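Local coordinates for probable membrane transporter protein MamO (Magnetospirillum magneticum, PDB 5HMA) that promotes magnetite formation and activates the MamE protease, its protease-like domain binding transition metals though probably not being a protease, at residues Q93-F104 with G150-V160; H135-S144 with K172-A180. All coordinates share one frame; numbering follows the deposited sequence.

How the contacts relate
Both contacts are antiparallel strand pairings in the same sheet of the trypsin-like domain, and they adjoin one another through neighbouring strands 159-167 and 173-179. Contact 1 is the more buried: phenylalanines, valines and a leucine pack around the pairing of strands 100-106 and 151-153, while waters and an asparagine-centred turn hold its outer end. Contact 2 joins strands 131-139 and 173-179; it is partly buried, with an arginine-glutamate salt bridge at its more exposed side. V95 of contact 1 packs on L137 of contact 2, and V160 O probably accepts a hydrogen bond from A180 N. Contact 2 approaches the nickel-site histidine H71, whereas contact 1 lies away from the annotated sites.

Contact 1 (Q93-F104 with G150-V160); sequences QTVVPGQQVFAF and GPLVNAQGDLV
OD1 of N154, the residue whose CB packs 3.9 Å from Q99 NE2, accepts two backbone hydrogen bonds from opposite faces of its amide plane, from Q156 N at 2.9 Å and from D158 N. The bond to Q156 N closes an Asx turn. A chi1 of 62° puts CG between the backbone N and the carbonyl carbon, folding the amide over the type I turn N154-G157, where the two bonds fix its rotation. ND2 shares a water with T94 O and Q99 NE2; a second water ties Q99 NE2 to Q100 O and A155 N. Strands 100-104 and 151-153 pair antiparallel within the C-terminal barrel of the trypsin-like fold. F102 and V153 form the hydrogen-bonded pair, with V153 N 2.8 Å from F102 O, and F104 N meets P151 O almost head-on at 3.0 Å (N-H...O 174°). V153 CG2 reaches the edge of the F104 ring, 3.7 Å from CE1, whereas V153 O lies at that of F102. L152 and A103 share the other face: L152 CG sits 3.8 Å from V101 CB and L152 CD1 touches A103 CB. The V95 and V160 side chains cross at about a right angle, CG1 to CG1 3.6 Å.

Contact 2 (H135-S144 with K172-A180); sequences HLLRSDAVYS and KVEGFTVPA
The guanidinium of R138 lies nearly parallel to the F176 ring, their planes 16° apart, with F176 CZ over one guanidinium face, 3.7 Å from NE and offset toward the rim. R138 CG sits over the ring face in a CH-pi contact, 4.1 Å from the F176 centroid; a bend at chi3 (70°) lets the chain follow the ring. At the guanidinium edge lie G175 O and E174 OE1, the latter in a salt bridge with R138 NH1 (3.0 Å), its carboxylate turned almost perpendicular. R138 and F176 are a non-hydrogen-bonded pair of the antiparallel strands 136-139 and 173-179, neighbours in the C-terminal barrel of the trypsin-like fold. L136 CD1 meets the same ring at CD2, while L136 CD2 packs 3.7 Å from V178 CG2; V178 adjoins H71, which with H186 binds the nickel ion. In the hydrogen-bonded pair, L137 N is 2.9 Å from T177 O, and T177 N approaches L137 O from above its carbonyl plane. Where G175 has no side chain, V142 closes in, its CB 3.6 Å from G175 CA. S139 OG accepts from A141 N in an ST turn, and a water 2.8 Å from S139 OG donates to T177 OG1, which also hydrogen-bonds N163 OD1.

Contact 1 (Q93-F104 with G150-V160)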
loop_
_atom_site.group_PDB
_atom_site.type_symbol
_atom_site.label_atom_id
_atom_site.label_comp_id
_atom_site.label_asym_id
_atom_site.label_seq_id
_atom_site.Cartn_x
_atom_site.Cartn_y
_atom_site.Cartn_z
ATOM N N GLN A 93 -13.274 5.339 -1.058
ATOM C CA GLN A 93 -14.486 5.135 -0.233
ATOM C C GLN A 93 -14.146 4.722 1.193
ATOM O O GLN A 93 -13.088 4.139 1.445
ATOM C CB GLN A 93 -15.409 4.061 -0.827
ATOM C CG GLN A 93 -15.709 4.180 -2.307
ATOM C CD GLN A 93 -16.881 5.079 -2.593
ATOM O OE1 GLN A 93 -17.592 5.502 -1.676
ATOM N NE2 GLN A 93 -17.094 5.383 -3.876
ATOM N N THR A 94 -15.062 5.001 2.120
ATOM C CA THR A 94 -14.987 4.421 3.462
ATOM C C THR A 94 -15.593 3.006 3.480
ATOM O O THR A 94 -16.375 2.637 2.595
ATOM C CB THR A 94 -15.712 5.287 4.499
ATOM O OG1 THR A 94 -17.090 5.406 4.136
ATOM C CG2 THR A 94 -15.085 6.671 4.573
ATOM N N VAL A 95 -15.198 2.209 4.471
ATOM C CA VAL A 95 -15.811 0.902 4.699
ATOM C C VAL A 95 -16.270 0.826 6.144
ATOM O O VAL A 95 -15.798 1.597 6.981
ATOM C CB VAL A 95 -14.854 -0.249 4.379
ATOM C CG1 VAL A 95 -14.563 -0.308 2.878
ATOM C CG2 VAL A 95 -13.567 -0.136 5.220
ATOM N N VAL A 96 -17.202 -0.087 6.427
ATOM C CA VAL A 96 -17.719 -0.295 7.779
ATOM C C VAL A 96 -17.384 -1.713 8.273
ATOM O O VAL A 96 -17.132 -2.600 7.467
ATOM C CB VAL A 96 -19.241 -0.059 7.828
ATOM C CG1 VAL A 96 -19.557 1.424 7.745
ATOM C CG2 VAL A 96 -19.934 -0.850 6.722
ATOM N N PRO A 97 -17.383 -1.931 9.602
ATOM C CA PRO A 97 -17.241 -3.301 10.114
ATOM C C PRO A 97 -18.225 -4.290 9.475
ATOM O O PRO A 97 -19.428 -4.041 9.455
ATOM C CB PRO A 97 -17.545 -3.147 11.611
ATOM C CG PRO A 97 -17.156 -1.740 11.912
ATOM C CD PRO A 97 -17.555 -0.957 10.695
ATOM N N GLY A 98 -17.712 -5.400 8.961
ATOM C CA GLY A 98 -18.567 -6.442 8.424
ATOM C C GLY A 98 -18.511 -6.452 6.911
ATOM O O GLY A 98 -18.928 -7.407 6.265
ATOM N N GLN A 99 -17.978 -5.376 6.350
ATOM C CA GLN A 99 -17.923 -5.233 4.914
ATOM C C GLN A 99 -16.767 -6.049 4.362
ATOM O O GLN A 99 -15.677 -6.078 4.930
ATOM C CB GLN A 99 -17.787 -3.755 4.533
ATOM C CG GLN A 99 -17.507 -3.505 3.062
ATOM C CD GLN A 99 -17.781 -2.070 2.661
ATOM O OE1 GLN A 99 -18.050 -1.215 3.510
ATOM N NE2 GLN A 99 -17.712 -1.797 1.364
ATOM N N GLN A 100 -17.010 -6.734 3.257
ATOM C CA GLN A 100 -15.951 -7.503 2.621
ATOM C C GLN A 100 -14.936 -6.583 1.977
ATOM O O GLN A 100 -15.306 -5.641 1.266
ATOM C CB GLN A 100 -16.545 -8.443 1.579
ATOM C CG GLN A 100 -15.608 -9.507 1.088
ATOM C CD GLN A 100 -16.283 -10.415 0.082
ATOM O OE1 GLN A 100 -15.740 -11.448 -0.300
ATOM N NE2 GLN A 100 -17.474 -10.028 -0.357
ATOM N N VAL A 101 -13.656 -6.848 2.223
ATOM C CA VAL A 101 -12.582 -6.086 1.582
ATOM C C VAL A 101 -11.537 -7.031 1.013
ATOM O O VAL A 101 -11.552 -8.232 1.279
ATOM C CB VAL A 101 -11.934 -5.087 2.559
ATOM C CG1 VAL A 101 -12.913 -3.959 2.864
ATOM C CG2 VAL A 101 -11.530 -5.795 3.854
ATOM N N PHE A 102 -10.628 -6.485 0.216
ATOM C CA PHE A 102 -9.633 -7.294 -0.475
ATOM C C PHE A 102 -8.293 -6.610 -0.340
ATOM O O PHE A 102 -8.162 -5.420 -0.637
ATOM C CB PHE A 102 -10.002 -7.487 -1.953
ATOM C CG PHE A 102 -11.378 -8.054 -2.153
ATOM C CD1 PHE A 102 -12.504 -7.240 -2.033
ATOM C CD2 PHE A 102 -11.553 -9.404 -2.446
ATOM C CE1 PHE A 102 -13.784 -7.765 -2.196
ATOM C CE2 PHE A 102 -12.829 -9.931 -2.630
ATOM C CZ PHE A 102 -13.945 -9.113 -2.493
ATOM N N ALA A 103 -7.302 -7.354 0.136
ATOM C CA ALA A 103 -5.977 -6.791 0.350
ATOM C C ALA A 103 -5.031 -7.335 -0.706
ATOM O O ALA A 103 -4.856 -8.546 -0.831
ATOM C CB ALA A 103 -5.488 -7.119 1.749
ATOM N N PHE A 104 -4.451 -6.433 -1.487
ATOM C CA PHE A 104 -3.579 -6.821 -2.600
ATOM C C PHE A 104 -2.122 -6.502 -2.264
ATOM O O PHE A 104 -1.842 -5.521 -1.570
ATOM C CB PHE A 104 -3.970 -6.079 -3.893
ATOM C CG PHE A 104 -5.227 -6.588 -4.554
ATOM C CD1 PHE A 104 -6.479 -6.198 -4.090
ATOM C CD2 PHE A 104 -5.156 -7.416 -5.667
ATOM C CE1 PHE A 104 -7.644 -6.647 -4.719
ATOM C CE2 PHE A 104 -6.313 -7.862 -6.301
ATOM C CZ PHE A 104 -7.559 -7.482 -5.823
ATOM N N GLY A 150 0.576 -2.237 0.600
ATOM C CA GLY A 150 -0.366 -2.431 -0.494
ATOM C C GLY A 150 -1.786 -1.945 -0.196
ATOM O O GLY A 150 -2.121 -1.597 0.947
ATOM N N PRO A 151 -2.638 -1.914 -1.226
ATOM C CA PRO A 151 -3.989 -1.371 -1.056
ATOM C C PRO A 151 -5.019 -2.352 -0.482
ATOM O O PRO A 151 -4.983 -3.554 -0.778
ATOM C CB PRO A 151 -4.377 -0.981 -2.491
ATOM C CG PRO A 151 -3.694 -2.017 -3.327
ATOM C CD PRO A 151 -2.337 -2.200 -2.643
ATOM N N LEU A 152 -5.919 -1.823 0.345
ATOM C CA LEU A 152 -7.190 -2.467 0.650
ATOM C C LEU A 152 -8.246 -1.906 -0.307
ATOM O O LEU A 152 -8.296 -0.689 -0.528
ATOM C CB LEU A 152 -7.597 -2.208 2.099
ATOM C CG LEU A 152 -8.691 -3.149 2.619
ATOM C CD1 LEU A 152 -8.117 -4.565 2.777
ATOM C CD2 LEU A 152 -9.262 -2.644 3.935
ATOM N N VAL A 153 -9.081 -2.766 -0.886
ATOM C CA VAL A 153 -10.132 -2.272 -1.775
ATOM C C VAL A 153 -11.446 -2.884 -1.393
ATOM O O VAL A 153 -11.485 -3.938 -0.754
ATOM C CB VAL A 153 -9.850 -2.554 -3.273
ATOM C CG1 VAL A 153 -8.482 -1.989 -3.698
ATOM C CG2 VAL A 153 -9.965 -4.042 -3.572
ATOM N N ASN A 154 -12.530 -2.222 -1.793
ATOM C CA ASN A 154 -13.847 -2.797 -1.598
ATOM C C ASN A 154 -14.150 -3.678 -2.806
ATOM O O ASN A 154 -13.293 -3.868 -3.684
ATOM C CB ASN A 154 -14.920 -1.711 -1.364
ATOM C CG ASN A 154 -15.108 -0.751 -2.550
ATOM O OD1 ASN A 154 -14.663 -1.007 -3.666
ATOM N ND2 ASN A 154 -15.808 0.362 -2.295
ATOM N N ALA A 155 -15.359 -4.211 -2.856
ATOM C CA ALA A 155 -15.713 -5.144 -3.906
ATOM C C ALA A 155 -15.818 -4.458 -5.273
ATOM O O ALA A 155 -15.824 -5.116 -6.313
ATOM C CB ALA A 155 -17.024 -5.840 -3.550
ATOM N N GLN A 156 -15.906 -3.133 -5.284
ATOM C CA GLN A 156 -15.961 -2.421 -6.560
ATOM C C GLN A 156 -14.557 -2.041 -7.047
ATOM O O GLN A 156 -14.405 -1.481 -8.120
ATOM C CB GLN A 156 -16.843 -1.166 -6.455
ATOM C CG GLN A 156 -18.350 -1.437 -6.498
ATOM C CD GLN A 156 -18.870 -2.086 -5.219
ATOM O OE1 GLN A 156 -18.639 -1.586 -4.111
ATOM N NE2 GLN A 156 -19.573 -3.210 -5.370
ATOM N N GLY A 157 -13.532 -2.338 -6.258
ATOM C CA GLY A 157 -12.176 -1.993 -6.654
ATOM C C GLY A 157 -11.746 -0.600 -6.230
ATOM O O GLY A 157 -10.648 -0.167 -6.559
ATOM N N ASP A 158 -12.611 0.110 -5.508
ATOM C CA ASP A 158 -12.244 1.423 -4.973
ATOM C C ASP A 158 -11.178 1.291 -3.890
ATOM O O ASP A 158 -11.231 0.381 -3.052
ATOM C CB ASP A 158 -13.465 2.133 -4.399
ATOM C CG ASP A 158 -14.578 2.291 -5.418
ATOM O OD1 ASP A 158 -14.256 2.432 -6.615
ATOM O OD2 ASP A 158 -15.766 2.270 -5.020
ATOM N N LEU A 159 -10.207 2.194 -3.906
ATOM C CA LEU A 159 -9.188 2.223 -2.859
ATOM C C LEU A 159 -9.854 2.579 -1.530
ATOM O O LEU A 159 -10.538 3.597 -1.447
ATOM C CB LEU A 159 -8.099 3.237 -3.199
ATOM C CG LEU A 159 -6.939 3.338 -2.204
ATOM C CD1 LEU A 159 -6.191 2.020 -2.140
ATOM C CD2 LEU A 159 -5.994 4.444 -2.614
ATOM N N VAL A 160 -9.686 1.759 -0.493
ATOM C CA VAL A 160 -10.248 2.154 0.799
ATOM C C VAL A 160 -9.149 2.360 1.828
ATOM O O VAL A 160 -9.379 2.962 2.879
ATOM C CB VAL A 160 -11.312 1.150 1.312
ATOM C CG1 VAL A 160 -12.485 1.096 0.334
ATOM C CG2 VAL A 160 -10.735 -0.228 1.526
HETATM O O HOH W 1 -11.637 4.201 3.708
HETATM O O HOH W 2 -16.984 0.860 0.444
HETATM O O HOH W 3 -17.120 -4.235 -0.318
#

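Contact 2 (H135-S144 with K172-A180)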
loop_
_atom_site.group_PDB
_atom_site.type_symbol
_atom_site.label_atom_id
_atom_site.label_comp_id
_atom_site.label_asym_id
_atom_site.label_seq_id
_atom_site.Cartn_x
_atom_site.Cartn_y
_atom_site.Cartn_z
ATOM N N HIS A 135 -7.056 5.361 14.973
ATOM C CA HIS A 135 -8.186 5.318 14.040
ATOM C C HIS A 135 -7.890 4.527 12.767
ATOM O O HIS A 135 -8.235 4.943 11.663
ATOM C CB HIS A 135 -8.631 6.741 13.694
ATOM C CG HIS A 135 -8.908 7.590 14.898
ATOM N ND1 HIS A 135 -7.980 8.467 15.415
ATOM C CD2 HIS A 135 -10.000 7.682 15.695
ATOM C CE1 HIS A 135 -8.491 9.070 16.476
ATOM N NE2 HIS A 135 -9.715 8.610 16.667
ATOM N N LEU A 136 -7.248 3.377 12.939
ATOM C CA LEU A 136 -7.026 2.449 11.838
ATOM C C LEU A 136 -8.186 1.466 11.709
ATOM O O LEU A 136 -8.958 1.271 12.652
ATOM C CB LEU A 136 -5.724 1.677 12.046
ATOM C CG LEU A 136 -4.464 2.529 12.138
ATOM C CD1 LEU A 136 -3.321 1.698 12.664
ATOM C CD2 LEU A 136 -4.127 3.077 10.770
ATOM N N LEU A 137 -8.296 0.845 10.541
ATOM C CA LEU A 137 -9.165 -0.313 10.369
ATOM C C LEU A 137 -8.444 -1.589 10.785
ATOM O O LEU A 137 -7.211 -1.653 10.769
ATOM C CB LEU A 137 -9.601 -0.444 8.916
ATOM C CG LEU A 137 -10.170 0.801 8.238
ATOM C CD1 LEU A 137 -10.354 0.531 6.750
ATOM C CD2 LEU A 137 -11.489 1.199 8.892
ATOM N N ARG A 138 -9.210 -2.609 11.144
ATOM C CA ARG A 138 -8.659 -3.961 11.230
ATOM C C ARG A 138 -9.437 -4.910 10.346
ATOM O O ARG A 138 -10.667 -4.872 10.304
ATOM C CB ARG A 138 -8.681 -4.470 12.658
ATOM C CG ARG A 138 -7.726 -3.727 13.534
ATOM C CD ARG A 138 -7.603 -4.411 14.853
ATOM N NE ARG A 138 -6.895 -5.679 14.741
ATOM C CZ ARG A 138 -6.494 -6.373 15.797
ATOM N NH1 ARG A 138 -5.853 -7.523 15.644
ATOM N NH2 ARG A 138 -6.740 -5.900 17.009
ATOM N N SER A 139 -8.715 -5.763 9.638
ATOM C CA SER A 139 -9.348 -6.799 8.839
ATOM C C SER A 139 -8.448 -8.023 8.755
ATOM O O SER A 139 -7.220 -7.926 8.843
ATOM C CB SER A 139 -9.660 -6.289 7.433
ATOM O OG SER A 139 -8.555 -6.525 6.588
ATOM N N ASP A 140 -9.068 -9.178 8.572
ATOM C CA ASP A 140 -8.317 -10.414 8.418
ATOM C C ASP A 140 -7.914 -10.655 6.960
ATOM O O ASP A 140 -7.498 -11.757 6.611
ATOM C CB ASP A 140 -9.130 -11.600 8.959
ATOM C CG ASP A 140 -10.605 -11.525 8.586
ATOM O OD1 ASP A 140 -10.926 -11.009 7.499
ATOM O OD2 ASP A 140 -11.449 -11.984 9.380
ATOM N N ALA A 141 -8.029 -9.633 6.112
ATOM C CA ALA A 141 -7.591 -9.768 4.713
ATOM C C ALA A 141 -6.072 -9.657 4.605
ATOM O O ALA A 141 -5.474 -10.083 3.620
ATOM C CB ALA A 141 -8.251 -8.719 3.821
ATOM N N VAL A 142 -5.459 -9.063 5.621
ATOM C CA VAL A 142 -4.008 -8.921 5.684
ATOM C C VAL A 142 -3.411 -10.089 6.468
ATOM O O VAL A 142 -3.614 -10.205 7.677
ATOM C CB VAL A 142 -3.635 -7.576 6.305
ATOM C CG1 VAL A 142 -2.130 -7.479 6.542
ATOM C CG2 VAL A 142 -4.165 -6.430 5.427
ATOM N N TYR A 143 -2.694 -10.968 5.770
ATOM C CA TYR A 143 -2.162 -12.186 6.383
ATOM C C TYR A 143 -0.628 -12.271 6.296
ATOM O O TYR A 143 -0.013 -13.100 6.967
ATOM C CB TYR A 143 -2.791 -13.430 5.726
ATOM C CG TYR A 143 -2.287 -13.694 4.317
ATOM C CD1 TYR A 143 -2.764 -12.960 3.231
ATOM C CD2 TYR A 143 -1.329 -14.675 4.073
ATOM C CE1 TYR A 143 -2.289 -13.189 1.940
ATOM C CE2 TYR A 143 -0.853 -14.915 2.789
ATOM C CZ TYR A 143 -1.331 -14.172 1.726
ATOM O OH TYR A 143 -0.848 -14.417 0.454
ATOM N N SER A 144 -0.014 -11.428 5.466
ATOM C CA SER A 144 1.425 -11.534 5.216
ATOM C C SER A 144 2.143 -10.193 5.302
ATOM O O SER A 144 1.626 -9.177 4.860
ATOM C CB SER A 144 1.687 -12.155 3.838
ATOM O OG SER A 144 3.055 -12.020 3.449
ATOM N N LYS A 172 1.092 -14.065 15.866
ATOM C CA LYS A 172 0.039 -14.112 14.860
ATOM C C LYS A 172 0.032 -12.803 14.080
ATOM O O LYS A 172 0.062 -11.721 14.665
ATOM C CB LYS A 172 -1.330 -14.363 15.507
ATOM C CG LYS A 172 -1.687 -15.844 15.745
ATOM C CD LYS A 172 -0.680 -16.566 16.641
ATOM C CE LYS A 172 -1.149 -17.971 16.994
ATOM N NZ LYS A 172 -0.197 -18.725 17.880
ATOM N N VAL A 173 0.024 -12.905 12.758
ATOM C CA VAL A 173 -0.097 -11.731 11.914
ATOM C C VAL A 173 -1.495 -11.113 12.035
ATOM O O VAL A 173 -2.506 -11.784 11.827
ATOM C CB VAL A 173 0.226 -12.082 10.452
ATOM C CG1 VAL A 173 0.129 -10.837 9.564
ATOM C CG2 VAL A 173 1.610 -12.733 10.358
ATOM N N GLU A 174 -1.537 -9.830 12.376
ATOM C CA GLU A 174 -2.783 -9.085 12.484
ATOM C C GLU A 174 -2.830 -8.020 11.404
ATOM O O GLU A 174 -1.815 -7.383 11.112
ATOM C CB GLU A 174 -2.914 -8.437 13.868
ATOM C CG GLU A 174 -2.859 -9.406 15.044
ATOM C CD GLU A 174 -4.014 -10.403 15.047
ATOM O OE1 GLU A 174 -5.065 -10.114 14.427
ATOM O OE2 GLU A 174 -3.868 -11.479 15.669
ATOM N N GLY A 175 -4.005 -7.808 10.819
ATOM C CA GLY A 175 -4.135 -6.840 9.745
ATOM C C GLY A 175 -4.653 -5.467 10.148
ATOM O O GLY A 175 -5.716 -5.338 10.757
ATOM N N PHE A 176 -3.896 -4.431 9.805
ATOM C CA PHE A 176 -4.340 -3.059 10.020
ATOM C C PHE A 176 -4.423 -2.327 8.695
ATOM O O PHE A 176 -3.827 -2.759 7.702
ATOM C CB PHE A 176 -3.397 -2.342 10.977
ATOM C CG PHE A 176 -3.508 -2.831 12.380
ATOM C CD1 PHE A 176 -2.907 -4.024 12.760
ATOM C CD2 PHE A 176 -4.252 -2.126 13.317
ATOM C CE1 PHE A 176 -3.030 -4.501 14.055
ATOM C CE2 PHE A 176 -4.372 -2.594 14.632
ATOM C CZ PHE A 176 -3.763 -3.783 14.995
ATOM N N THR A 177 -5.172 -1.227 8.668
ATOM C CA THR A 177 -5.306 -0.439 7.446
ATOM C C THR A 177 -5.476 1.044 7.745
ATOM O O THR A 177 -6.367 1.430 8.513
ATOM C CB THR A 177 -6.521 -0.886 6.585
ATOM O OG1 THR A 177 -6.413 -2.279 6.260
ATOM C CG2 THR A 177 -6.566 -0.069 5.300
ATOM N N VAL A 178 -4.619 1.866 7.134
ATOM C CA VAL A 178 -4.773 3.318 7.155
ATOM C C VAL A 178 -5.866 3.720 6.171
ATOM O O VAL A 178 -5.743 3.453 4.985
ATOM C CB VAL A 178 -3.465 4.022 6.798
ATOM C CG1 VAL A 178 -3.619 5.534 6.976
ATOM C CG2 VAL A 178 -2.297 3.460 7.624
ATOM N N PRO A 179 -6.948 4.355 6.657
ATOM C CA PRO A 179 -8.044 4.751 5.755
ATOM C C PRO A 179 -7.576 5.669 4.622
ATOM O O PRO A 179 -6.734 6.534 4.842
ATOM C CB PRO A 179 -9.019 5.485 6.683
ATOM C CG PRO A 179 -8.756 4.905 8.029
ATOM C CD PRO A 179 -7.266 4.617 8.069
ATOM N N ALA A 180 -8.124 5.487 3.425
ATOM C CA ALA A 180 -7.663 6.237 2.261
ATOM C C ALA A 180 -7.899 7.745 2.402
ATOM O O ALA A 180 -7.199 8.537 1.780
ATOM C CB ALA A 180 -8.334 5.714 0.999
HETATM O O HOH W 4 -6.684 -4.677 7.654
#